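Local coordinates for rhodanese domain-containing protein (Thermoplasma volcanium GSS1, PDB 3GK5), which is of unknown function but carries a rhodanese-like domain, the part in this crystal, and may therefore take part in sulfur transfer, at residues Arg4-Ala9 with Val83-Gly88; Cys62-Arg67 with Gly88-Ile93. One frame throughout, in Å; residues are numbered along the deposited sequence.

Contacts 1 and 2 share Gly88, the residue where the turn after strand 82-85 passes into helix 88-94, and both are partly buried. Contact 1 is sheet pairing: strand 5-6 lies beside strand 82-85 at one edge of the parallel sheet, with backbone bonds, a buried aliphatic cluster on one face and polar side chains on the other. Contact 2 sits beyond the ends of the strands, where segment 62-67 meets the start of helix 88-94. It depends on carbonyl oxygens gripping helix N-H groups and on glycine, with little apolar packing, and its outer part is the exposed pair His64 and Gln90. The centres lie about 9 Å apart.

Contact 1: Arg4-Ala9 with Val83-Gly88; sequences RSINAA and VDVEGG
Ser5 and Ile6 pair in parallel with Asp84 and Val85 through a short backbone ladder. Asp84 is held at both ends: its N donates to Arg4 O at 2.9 Å, and its O receives Ile6 N at 2.7 Å. Glu86 N then reaches Ile6 O at 3.2 Å, carrying the bonding just past the strand. Where the chains part, a water probably bridges Glu86 O and, weakly, Ala8 N.

The apolar packing lies on the face of Ile6 and Val85. Ile6 CG2 sits between its own backbone N and carbonyl carbon, and from there meets Val83 CG2 at 3.6 Å and Val85 CG2 at 4.0 Å. Branched aliphatic residues suit this buried place, and Leu11 adds to it. At the margin, Val83 CG1 lies over one face of the Arg4 guanidinium, whose NE bonds to Ile82 O.

Polar groups take the other face. The Asp84 carboxylate, though buried, is satisfied by Ser68 and Tyr3. A bond from Ser5 OG to Glu86 OE1 is less sure, since that hydroxyl is crowded in the model.

A type II turn from Val85 to Gly88 leads on to helix 88-94; at the backbone angles of Gly87 a CB would press on Glu86 O, so glycine suits this third turn position. The pairing closes one edge of the parallel sheet of the rhodanese fold.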
loop_
_atom_site.group_PDB
_atom_site.type_symbol
_atom_site.label_atom_id
_atom_site.label_comp_id
_atom_site.label_asym_id
_atom_site.label_seq_id
_atom_site.Cartn_x
_atom_site.Cartn_y
_atom_site.Cartn_z
ATOM N N ARG A 4 -9.120 5.916 6.441
ATOM C CA ARG A 4 -8.289 5.681 7.615
ATOM C C ARG A 4 -6.818 5.725 7.208
ATOM O O ARG A 4 -6.482 5.543 6.039
ATOM C CB ARG A 4 -8.589 4.314 8.238
ATOM C CG ARG A 4 -10.059 4.026 8.489
ATOM C CD ARG A 4 -10.685 3.306 7.306
ATOM N NE ARG A 4 -10.050 2.013 7.044
ATOM C CZ ARG A 4 -10.044 0.987 7.894
ATOM N NH1 ARG A 4 -9.440 -0.146 7.564
ATOM N NH2 ARG A 4 -10.641 1.091 9.073
ATOM N N SER A 5 -5.944 5.956 8.178
ATOM C CA SER A 5 -4.516 6.024 7.911
ATOM C C SER A 5 -3.751 5.190 8.936
ATOM O O SER A 5 -4.272 4.901 10.016
ATOM C CB SER A 5 -4.059 7.481 7.956
ATOM O OG SER A 5 -2.690 7.600 7.627
ATOM N N ILE A 6 -2.519 4.806 8.598
ATOM C CA ILE A 6 -1.692 3.990 9.490
ATOM C C ILE A 6 -0.200 4.320 9.454
ATOM O O ILE A 6 0.415 4.400 8.396
ATOM C CB ILE A 6 -1.864 2.470 9.189
ATOM C CG1 ILE A 6 -0.919 1.647 10.058
ATOM C CG2 ILE A 6 -1.579 2.184 7.735
ATOM C CD1 ILE A 6 -1.009 0.160 9.802
ATOM N N ASN A 7 0.366 4.492 10.640
ATOM C CA ASN A 7 1.775 4.806 10.813
ATOM C C ASN A 7 2.641 3.647 10.312
ATOM O O ASN A 7 2.177 2.511 10.227
ATOM C CB ASN A 7 2.048 5.039 12.298
ATOM C CG ASN A 7 3.394 5.660 12.549
ATOM O OD1 ASN A 7 3.960 5.520 13.635
ATOM N ND2 ASN A 7 3.915 6.371 11.552
ATOM N N ALA A 8 3.902 3.931 9.994
ATOM C CA ALA A 8 4.821 2.896 9.522
ATOM C C ALA A 8 5.065 1.868 10.622
ATOM O O ALA A 8 4.964 0.664 10.399
ATOM C CB ALA A 8 6.140 3.518 9.100
ATOM N N ALA A 9 5.390 2.357 11.812
ATOM C CA ALA A 9 5.650 1.487 12.944
ATOM C C ALA A 9 4.449 0.596 13.196
ATOM O O ALA A 9 4.598 -0.590 13.503
ATOM C CB ALA A 9 5.966 2.315 14.186
ATOM N N VAL A 83 -6.486 0.927 4.266
ATOM C CA VAL A 83 -5.970 2.057 5.025
ATOM C C VAL A 83 -4.821 2.689 4.246
ATOM O O VAL A 83 -4.191 2.020 3.435
ATOM C CB VAL A 83 -5.440 1.591 6.378
ATOM C CG1 VAL A 83 -6.577 1.015 7.215
ATOM C CG2 VAL A 83 -4.364 0.544 6.155
ATOM N N ASP A 84 -4.549 3.966 4.492
ATOM C CA ASP A 84 -3.465 4.674 3.805
ATOM C C ASP A 84 -2.213 4.653 4.686
ATOM O O ASP A 84 -2.307 4.821 5.902
ATOM C CB ASP A 84 -3.897 6.125 3.513
ATOM C CG ASP A 84 -2.858 6.913 2.729
ATOM O OD1 ASP A 84 -2.290 6.358 1.762
ATOM O OD2 ASP A 84 -2.619 8.100 3.063
ATOM N N VAL A 85 -1.050 4.426 4.081
ATOM C CA VAL A 85 0.200 4.395 4.838
ATOM C C VAL A 85 0.908 5.754 4.783
ATOM O O VAL A 85 1.360 6.202 3.722
ATOM C CB VAL A 85 1.173 3.312 4.299
ATOM C CG1 VAL A 85 2.449 3.297 5.128
ATOM C CG2 VAL A 85 0.516 1.950 4.313
ATOM N N GLU A 86 1.015 6.394 5.941
ATOM C CA GLU A 86 1.642 7.708 6.058
ATOM C C GLU A 86 3.118 7.747 5.673
ATOM O O GLU A 86 3.903 6.906 6.102
ATOM C CB GLU A 86 1.474 8.208 7.493
ATOM C CG GLU A 86 0.034 8.137 7.972
ATOM C CD GLU A 86 -0.103 8.186 9.480
ATOM O OE1 GLU A 86 -1.258 8.136 9.965
ATOM O OE2 GLU A 86 0.935 8.271 10.177
ATOM N N GLY A 87 3.482 8.740 4.868
ATOM C CA GLY A 87 4.862 8.898 4.448
ATOM C C GLY A 87 5.293 8.054 3.262
ATOM O O GLY A 87 6.386 8.243 2.724
ATOM N N GLY A 88 4.439 7.124 2.851
ATOM C CA GLY A 88 4.779 6.261 1.735
ATOM C C GLY A 88 5.834 5.252 2.144
ATOM O O GLY A 88 6.060 5.018 3.336
HETATM O O HOH W 1 4.841 6.688 8.389
#

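Contact 2: Cys62-Arg67 with Gly88-Ile93; sequences CAHGNR and GIQSWI
Cys62 and Ala63 present their carbonyl oxygens to the first turn of helix 88-94, and this is the tight part of the contact. Ile89 N donates to Cys62 O at 2.7 Å with the donor close to the line of the C=O bond, and Gln90 N reaches Ala63 O at 3.1 Å. Amides in the first turn of a helix lack acceptors within the helix, so the loop supplies them. Just before these donors, Gly88 CA comes within 3.1 Å of Cys62 O, and its missing side chain is explained by the fit: a CB there would run into Cys62 O, Ala63 O and His64 N. Ile89 rests CB and CG2 near Cys62 O, the latter at 3.8 Å, while the end of its chain leads off.

The solvent side is looser. At the edge of the His64 ring, CD2 meets Gln90 OE1 at 3.2 Å, with OE1 near the ring plane. Ring and carboxamide planes stand 70° apart, an edge contact rather than a stack. Polar side chains suit this exposed margin.

The CA–CB bond of Cys62 points away from the helix, and SG sits within its own loop. There SG accepts Gly65 N at 3.5 Å and, weakly, Arg67 N and NE; Gly65 has the positive phi that this curl needs. Arg67 is held in turn by a salt bridge to Glu28. The run of six residues from Cys62 to Arg67, leading from strand 58-61 into helix 66-76, corresponds to the active-site loop of rhodaneses, in which the first residue carries the persulfide; Cys62 probably has that role here.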
loop_
_atom_site.group_PDB
_atom_site.type_symbol
_atom_site.label_atom_id
_atom_site.label_comp_id
_atom_site.label_asym_id
_atom_site.label_seq_id
_atom_site.Cartn_x
_atom_site.Cartn_y
_atom_site.Cartn_z
ATOM N N CYS A 62 2.481 4.176 -1.019
ATOM C CA CYS A 62 2.879 4.978 -2.151
ATOM C C CYS A 62 4.349 5.383 -1.984
ATOM O O CYS A 62 4.995 4.963 -1.031
ATOM C CB CYS A 62 1.964 6.188 -2.168
ATOM S SG CYS A 62 2.289 7.291 -3.438
ATOM N N ALA A 63 4.894 6.179 -2.891
ATOM C CA ALA A 63 6.288 6.590 -2.723
ATOM C C ALA A 63 6.356 7.568 -1.560
ATOM O O ALA A 63 7.222 7.455 -0.691
ATOM C CB ALA A 63 6.835 7.250 -3.999
ATOM N N HIS A 64 5.428 8.524 -1.547
ATOM C CA HIS A 64 5.376 9.530 -0.493
ATOM C C HIS A 64 4.012 9.625 0.174
ATOM O O HIS A 64 3.905 10.147 1.278
ATOM C CB HIS A 64 5.767 10.897 -1.050
ATOM C CG HIS A 64 7.023 10.872 -1.856
ATOM N ND1 HIS A 64 7.019 10.856 -3.235
ATOM C CD2 HIS A 64 8.321 10.797 -1.482
ATOM C CE1 HIS A 64 8.261 10.770 -3.674
ATOM N NE2 HIS A 64 9.072 10.733 -2.631
ATOM N N GLY A 65 2.978 9.133 -0.504
ATOM C CA GLY A 65 1.642 9.158 0.065
ATOM C C GLY A 65 0.597 9.938 -0.713
ATOM O O GLY A 65 -0.585 9.931 -0.367
ATOM N N ASN A 66 1.019 10.610 -1.772
ATOM C CA ASN A 66 0.099 11.401 -2.576
ATOM C C ASN A 66 -0.822 10.533 -3.433
ATOM O O ASN A 66 -1.998 10.851 -3.600
ATOM C CB ASN A 66 0.907 12.365 -3.447
ATOM C CG ASN A 66 2.373 11.964 -3.548
ATOM O OD1 ASN A 66 2.714 10.966 -4.181
ATOM N ND2 ASN A 66 3.243 12.733 -2.905
ATOM N N ARG A 67 -0.287 9.432 -3.956
ATOM C CA ARG A 67 -1.058 8.526 -4.805
ATOM C C ARG A 67 -1.861 7.518 -3.983
ATOM O O ARG A 67 -2.960 7.118 -4.368
ATOM C CB ARG A 67 -0.119 7.793 -5.771
ATOM C CG ARG A 67 0.565 8.721 -6.779
ATOM C CD ARG A 67 1.632 7.999 -7.587
ATOM N NE ARG A 67 2.790 7.667 -6.756
ATOM C CZ ARG A 67 3.834 6.946 -7.160
ATOM N NH1 ARG A 67 4.833 6.709 -6.316
ATOM N NH2 ARG A 67 3.879 6.450 -8.394
ATOM N N GLY A 88 4.439 7.124 2.851
ATOM C CA GLY A 88 4.779 6.261 1.735
ATOM C C GLY A 88 5.834 5.252 2.144
ATOM O O GLY A 88 6.060 5.018 3.336
ATOM N N ILE A 89 6.476 4.639 1.157
ATOM C CA ILE A 89 7.523 3.664 1.429
ATOM C C ILE A 89 8.808 4.441 1.728
ATOM O O ILE A 89 9.779 3.892 2.243
ATOM C CB ILE A 89 7.721 2.721 0.219
ATOM C CG1 ILE A 89 8.522 1.491 0.630
ATOM C CG2 ILE A 89 8.432 3.454 -0.905
ATOM C CD1 ILE A 89 8.446 0.352 -0.384
ATOM N N GLN A 90 8.803 5.731 1.400
ATOM C CA GLN A 90 9.949 6.582 1.674
ATOM C C GLN A 90 10.113 6.607 3.189
ATOM O O GLN A 90 11.183 6.317 3.709
ATOM C CB GLN A 90 9.703 8.000 1.153
ATOM C CG GLN A 90 10.724 9.026 1.635
ATOM C CD GLN A 90 10.364 10.456 1.251
ATOM O OE1 GLN A 90 9.269 10.937 1.552
ATOM N NE2 GLN A 90 11.293 11.146 0.595
ATOM N N SER A 91 9.031 6.942 3.886
ATOM C CA SER A 91 9.033 7.007 5.339
ATOM C C SER A 91 9.391 5.648 5.916
ATOM O O SER A 91 10.185 5.541 6.850
ATOM C CB SER A 91 7.651 7.434 5.836
ATOM O OG SER A 91 7.542 7.298 7.242
ATOM N N TRP A 92 8.800 4.607 5.348
ATOM C CA TRP A 92 9.054 3.241 5.786
ATOM C C TRP A 92 10.552 2.929 5.810
ATOM O O TRP A 92 11.054 2.322 6.756
ATOM C CB TRP A 92 8.301 2.281 4.859
ATOM C CG TRP A 92 8.687 0.853 4.972
ATOM C CD1 TRP A 92 9.769 0.246 4.401
ATOM C CD2 TRP A 92 7.980 -0.168 5.680
ATOM N NE1 TRP A 92 9.780 -1.093 4.708
ATOM C CE2 TRP A 92 8.693 -1.374 5.494
ATOM C CE3 TRP A 92 6.815 -0.182 6.460
ATOM C CZ2 TRP A 92 8.279 -2.583 6.054
ATOM C CZ3 TRP A 92 6.402 -1.382 7.018
ATOM C CH2 TRP A 92 7.137 -2.572 6.812
ATOM N N ILE A 93 11.255 3.356 4.763
ATOM C CA ILE A 93 12.694 3.138 4.641
ATOM C C ILE A 93 13.487 4.067 5.559
ATOM O O ILE A 93 14.455 3.645 6.199
ATOM C CB ILE A 93 13.153 3.343 3.176
ATOM C CG1 ILE A 93 12.567 2.222 2.309
ATOM C CG2 ILE A 93 14.685 3.389 3.089
ATOM C CD1 ILE A 93 12.953 2.297 0.855
#